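Local coordinates for 3-deoxy-D-manno-octulosonate 8-phosphate phosphatase KdsC (Haemophilus influenzae, PDB 4HGP) that hydrolyses 3-deoxy-D-manno-octulosonate 8-phosphate to 3-deoxy-D-manno-octulosonate and inorganic phosphate, a magnesium-dependent step of lipopolysaccharide biosynthesis, at the interface of chains A and B. Sequence-based numbering; all coordinates share one arbitrary frame. Chains: chain A/B, 3-deoxy-D-manno-octulosonate 8-phosphate phosphatase KdsC.

Contact 1: the interface of chains A and B. Residues chain A 36-39; chain B 16-17, 22-24, 107.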
loop_
_atom_site.group_PDB
_atom_site.type_symbol
_atom_site.label_atom_id
_atom_site.label_comp_id
_atom_site.label_asym_id
_atom_site.label_seq_id
_atom_site.Cartn_x
_atom_site.Cartn_y
_atom_site.Cartn_z
ATOM N N PHE A 36 7.794 7.524 -3.568
ATOM C CA PHE A 36 8.146 7.448 -4.979
ATOM C C PHE A 36 8.523 6.014 -5.331
ATOM O O PHE A 36 8.643 5.171 -4.455
ATOM C CB PHE A 36 9.288 8.421 -5.302
ATOM C CG PHE A 36 9.015 9.837 -4.859
ATOM C CD1 PHE A 36 8.359 10.727 -5.693
ATOM C CD2 PHE A 36 9.406 10.274 -3.599
ATOM C CE1 PHE A 36 8.105 12.022 -5.276
ATOM C CE2 PHE A 36 9.149 11.566 -3.178
ATOM C CZ PHE A 36 8.504 12.444 -4.031
ATOM N N HIS A 37 8.689 5.720 -6.606
ATOM C CA HIS A 37 9.023 4.349 -6.977
ATOM C C HIS A 37 10.464 4.214 -7.486
ATOM O O HIS A 37 10.928 5.014 -8.294
ATOM C CB HIS A 37 8.009 3.820 -7.988
ATOM C CG HIS A 37 8.114 2.348 -8.208
ATOM N ND1 HIS A 37 7.253 1.445 -7.625
ATOM C CD2 HIS A 37 9.008 1.617 -8.909
ATOM C CE1 HIS A 37 7.600 0.222 -7.975
ATOM N NE2 HIS A 37 8.667 0.297 -8.748
ATOM N N VAL A 38 11.180 3.204 -7.000
ATOM C CA VAL A 38 12.601 3.045 -7.326
ATOM C C VAL A 38 12.912 2.825 -8.814
ATOM O O VAL A 38 13.898 3.359 -9.324
ATOM C CB VAL A 38 13.270 1.944 -6.458
ATOM C CG1 VAL A 38 12.861 0.556 -6.915
ATOM C CG2 VAL A 38 14.750 2.077 -6.505
ATOM N N ARG A 39 12.062 2.067 -9.509
ATOM C CA ARG A 39 12.263 1.805 -10.928
ATOM C C ARG A 39 11.928 3.044 -11.743
ATOM O O ARG A 39 12.436 3.234 -12.846
ATOM C CB ARG A 39 11.463 0.584 -11.389
ATOM C CG ARG A 39 11.888 -0.704 -10.696
ATOM C CD ARG A 39 11.328 -1.938 -11.379
ATOM N NE ARG A 39 9.881 -2.069 -11.205
ATOM C CZ ARG A 39 9.304 -2.750 -10.218
ATOM N NH1 ARG A 39 10.047 -3.350 -9.298
ATOM N NH2 ARG A 39 7.980 -2.811 -10.139
ATOM N N ASP B 16 15.449 -2.867 -2.811
ATOM C CA ASP B 16 14.315 -2.104 -3.313
ATOM C C ASP B 16 13.666 -2.860 -4.459
ATOM O O ASP B 16 14.324 -3.180 -5.463
ATOM C CB ASP B 16 14.735 -0.692 -3.742
ATOM C CG ASP B 16 15.481 0.056 -2.651
ATOM O OD1 ASP B 16 14.870 0.325 -1.593
ATOM O OD2 ASP B 16 16.677 0.380 -2.849
ATOM N N GLY B 17 12.383 -3.165 -4.290
ATOM C CA GLY B 17 11.620 -3.878 -5.299
ATOM C C GLY B 17 11.729 -5.390 -5.190
ATOM O O GLY B 17 11.161 -6.128 -5.998
ATOM N N GLY B 22 9.268 -1.556 -3.980
ATOM C CA GLY B 22 9.810 -0.543 -4.864
ATOM C C GLY B 22 9.594 0.879 -4.386
ATOM O O GLY B 22 10.204 1.817 -4.917
ATOM N N GLN B 23 8.714 1.049 -3.401
ATOM C CA GLN B 23 8.412 2.371 -2.877
ATOM C C GLN B 23 9.536 2.927 -2.024
ATOM O O GLN B 23 10.060 2.247 -1.147
ATOM C CB GLN B 23 7.123 2.368 -2.062
ATOM C CG GLN B 23 5.850 2.310 -2.891
ATOM C CD GLN B 23 4.594 2.377 -2.037
ATOM O OE1 GLN B 23 4.025 3.450 -1.822
ATOM N NE2 GLN B 23 4.153 1.224 -1.547
ATOM N N LEU B 24 9.892 4.179 -2.285
ATOM C CA LEU B 24 10.846 4.886 -1.439
ATOM C C LEU B 24 10.078 5.974 -0.695
ATOM O O LEU B 24 9.522 6.899 -1.304
ATOM C CB LEU B 24 12.001 5.454 -2.276
ATOM C CG LEU B 24 12.812 4.444 -3.109
ATOM C CD1 LEU B 24 13.559 5.111 -4.252
ATOM C CD2 LEU B 24 13.778 3.643 -2.258
ATOM N N ASP B 107 15.156 -7.252 -9.395
ATOM C CA ASP B 107 13.946 -6.773 -10.067
ATOM C C ASP B 107 14.157 -5.772 -11.198
ATOM O O ASP B 107 13.192 -5.390 -11.856
ATOM C CB ASP B 107 13.009 -6.108 -9.056
ATOM C CG ASP B 107 13.469 -4.711 -8.677
ATOM O OD1 ASP B 107 14.430 -4.615 -7.894
ATOM O OD2 ASP B 107 12.887 -3.712 -9.160
HETATM O O HOH W 1 8.758 -4.612 -7.106
#
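A:Arg39 reaches across to B:Asp107 and joins it by a salt bridge, NH1 to the carboxylate OD2 at 2.9 Å. The two side chains cross obliquely, with the guanidinium and carboxylate planes 64° apart. OD2 lies at the guanidinium edge, close to its plane, but the arginine N-H comes to OD2 from above the carboxylate plane, tilted well out of it. The arginine chain bends at its third torsion (chi3 -70°), which swings the head group round towards B:Asp107. NH1 also binds water 1, which relays the grip to the carbonyl of B:Gly17, with the water 3.0 Å from B:Gly17 O. A:His37 NE2 sits over the centre of the guanidinium face, 3.3 Å above the plane, and probably helps to set how that group is turned. The imidazole in turn offers one face to B:Gly22 O, which lies above it towards the rim.

A:Val38 packs among B:Gly22, B:Asp16 and B:Leu24. Its CG1, held between backbone N and carbonyl carbon (chi1 75°), rests on B:Gly22 CA at 3.8 Å, while both methyls meet B:Asp16 CB, the two side chains running roughly perpendicular. B:Leu24 packs CD1 against A:Val38 CA at 3.8 Å.

Behind this, strand 30-37 of chain A pairs antiparallel with strand 23-27 of chain B. A:Phe36 and B:Leu24 exchange backbone bonds, B:Leu24 N to A:Phe36 O measuring 2.7 Å and A:Phe36 N to B:Leu24 O 2.9 Å.

The interface of this homotetramer probably completes an active site. Chain B supplies B:Asp16, the second aspartate of the HAD-family DxD motif and the family's general acid/base, and the magnesium-site residue B:Asp107; chain A brings A:His37, A:Val38 and A:Arg39, which probably bind substrate. At the start of helix 38-49, A:Val38 N donates a hydrogen bond to B:Gly22 O at 2.7 Å.

Contact 2: the interface of chains A and B. Residues chain A 171, 175, 178; chain B 82-83, 109-110, 113.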
loop_
_atom_site.group_PDB
_atom_site.type_symbol
_atom_site.label_atom_id
_atom_site.label_comp_id
_atom_site.label_asym_id
_atom_site.label_seq_id
_atom_site.Cartn_x
_atom_site.Cartn_y
_atom_site.Cartn_z
ATOM N N PHE A 171 23.898 -1.123 -19.322
ATOM C CA PHE A 171 23.755 -0.500 -18.013
ATOM C C PHE A 171 25.128 -0.150 -17.459
ATOM O O PHE A 171 25.364 0.983 -17.037
ATOM C CB PHE A 171 23.017 -1.426 -17.046
ATOM C CG PHE A 171 22.950 -0.898 -15.646
ATOM C CD1 PHE A 171 22.058 0.115 -15.323
ATOM C CD2 PHE A 171 23.766 -1.420 -14.648
ATOM C CE1 PHE A 171 21.983 0.609 -14.039
ATOM C CE2 PHE A 171 23.699 -0.934 -13.360
ATOM C CZ PHE A 171 22.806 0.086 -13.053
ATOM N N VAL A 175 26.815 3.635 -15.902
ATOM C CA VAL A 175 26.631 3.366 -14.475
ATOM C C VAL A 175 26.984 4.550 -13.557
ATOM O O VAL A 175 26.475 4.645 -12.438
ATOM C CB VAL A 175 27.373 2.075 -14.019
ATOM C CG1 VAL A 175 28.878 2.327 -13.858
ATOM C CG2 VAL A 175 26.765 1.529 -12.720
ATOM N N MET A 178 23.903 6.771 -13.083
ATOM C CA MET A 178 22.725 6.093 -12.534
ATOM C C MET A 178 22.546 6.287 -11.021
ATOM O O MET A 178 21.556 5.828 -10.450
ATOM C CB MET A 178 22.753 4.594 -12.857
ATOM C CG MET A 178 22.724 4.246 -14.339
ATOM S SD MET A 178 21.183 4.674 -15.172
ATOM C CE MET A 178 21.696 6.090 -16.143
ATOM N N LEU B 82 26.245 0.205 -7.117
ATOM C CA LEU B 82 25.490 0.150 -8.365
ATOM C C LEU B 82 26.118 -0.755 -9.417
ATOM O O LEU B 82 25.443 -1.195 -10.348
ATOM C CB LEU B 82 25.305 1.558 -8.929
ATOM C CG LEU B 82 24.254 2.386 -8.190
ATOM C CD1 LEU B 82 24.237 3.799 -8.724
ATOM C CD2 LEU B 82 22.893 1.746 -8.343
ATOM N N GLU B 83 27.413 -1.011 -9.278
ATOM C CA GLU B 83 28.082 -1.984 -10.121
ATOM C C GLU B 83 28.130 -3.272 -9.316
ATOM O O GLU B 83 28.888 -3.381 -8.350
ATOM C CB GLU B 83 29.481 -1.496 -10.501
ATOM C CG GLU B 83 30.198 -2.364 -11.543
ATOM C CD GLU B 83 30.902 -3.560 -10.921
ATOM O OE1 GLU B 83 31.784 -3.349 -10.055
ATOM O OE2 GLU B 83 30.568 -4.707 -11.299
ATOM N N SER B 109 17.196 -3.458 -14.015
ATOM C CA SER B 109 18.396 -3.462 -14.847
ATOM C C SER B 109 19.707 -3.545 -14.057
ATOM O O SER B 109 20.656 -4.191 -14.505
ATOM C CB SER B 109 18.395 -2.226 -15.742
ATOM O OG SER B 109 17.259 -2.209 -16.587
ATOM N N VAL B 110 19.750 -2.905 -12.889
ATOM C CA VAL B 110 20.956 -2.843 -12.058
ATOM C C VAL B 110 21.362 -4.239 -11.582
ATOM O O VAL B 110 22.516 -4.489 -11.216
ATOM C CB VAL B 110 20.745 -1.906 -10.839
ATOM C CG1 VAL B 110 19.751 -2.513 -9.854
ATOM C CG2 VAL B 110 22.066 -1.595 -10.141
ATOM N N PRO B 113 23.863 -7.365 -14.088
ATOM C CA PRO B 113 25.205 -7.937 -13.906
ATOM C C PRO B 113 25.273 -8.984 -12.774
ATOM O O PRO B 113 26.090 -9.898 -12.834
ATOM C CB PRO B 113 26.064 -6.713 -13.567
ATOM C CG PRO B 113 25.290 -5.557 -14.055
ATOM C CD PRO B 113 23.867 -5.913 -13.851
#
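The carbonyl oxygen of B:Leu82 is approached by two chain A side chains. A:Phe171 meets it with its ring edge, B:Leu82 O lying in the plane of the phenyl group and 3.5 Å from CE2. A:Val175 comes to the same oxygen with a methyl, CG2 standing 3.8 Å from B:Leu82 O.

A:Phe171 carries most of the packing. With CG anti to the backbone nitrogen (chi1 175°), its ring is carried against the 3-10 helix 109-111 of chain B. B:Val110 CA lies over one face, 3.9 Å from the ring centroid and displaced towards the rim, as a CH-pi contact; the carbonyl oxygen of B:Ser109 sits above that face too, also off centre. The B:Val110 side chain runs parallel to that of the phenylalanine, and its CG2 comes up to A:Phe171 CZ at 3.4 Å. Backbone and methyl of one valine therefore hold the outer part of the ring.

Beside it, A:Val175 and B:Leu82 pass alongside each other with their ends directed oppositely, A:Val175 CG2 lying 4.1 Å from B:Leu82 CB. This largely apolar patch docks the C-terminal tail of one subunit onto the B:Leu82 loop and the 3-10 helix 109-111 of its neighbour, probably steadying the tail near that neighbour's active site. Farther along the tail, B:Leu82 CD1 touches the backbone carbonyl of A:Met178, 3.8 Å from its O.

Contact 1 and contact 2 belong to the same A-B interface, and the centres of their C-alpha atoms are about 15 Å apart. They share no residue, but chain B ties them closely: B:Asp107 in contact 1 stands two positions before B:Ser109, which opens the 3-10 helix of contact 2. B:Glu83 likewise directly precedes B:Lys84, a probable substrate-binding residue. Chain A thus meets the surroundings of one active site twice, with the strand 30-37 and helix 38-49 junction and with its C-terminal tail. Tetramer assembly and active-site formation are therefore probably coupled.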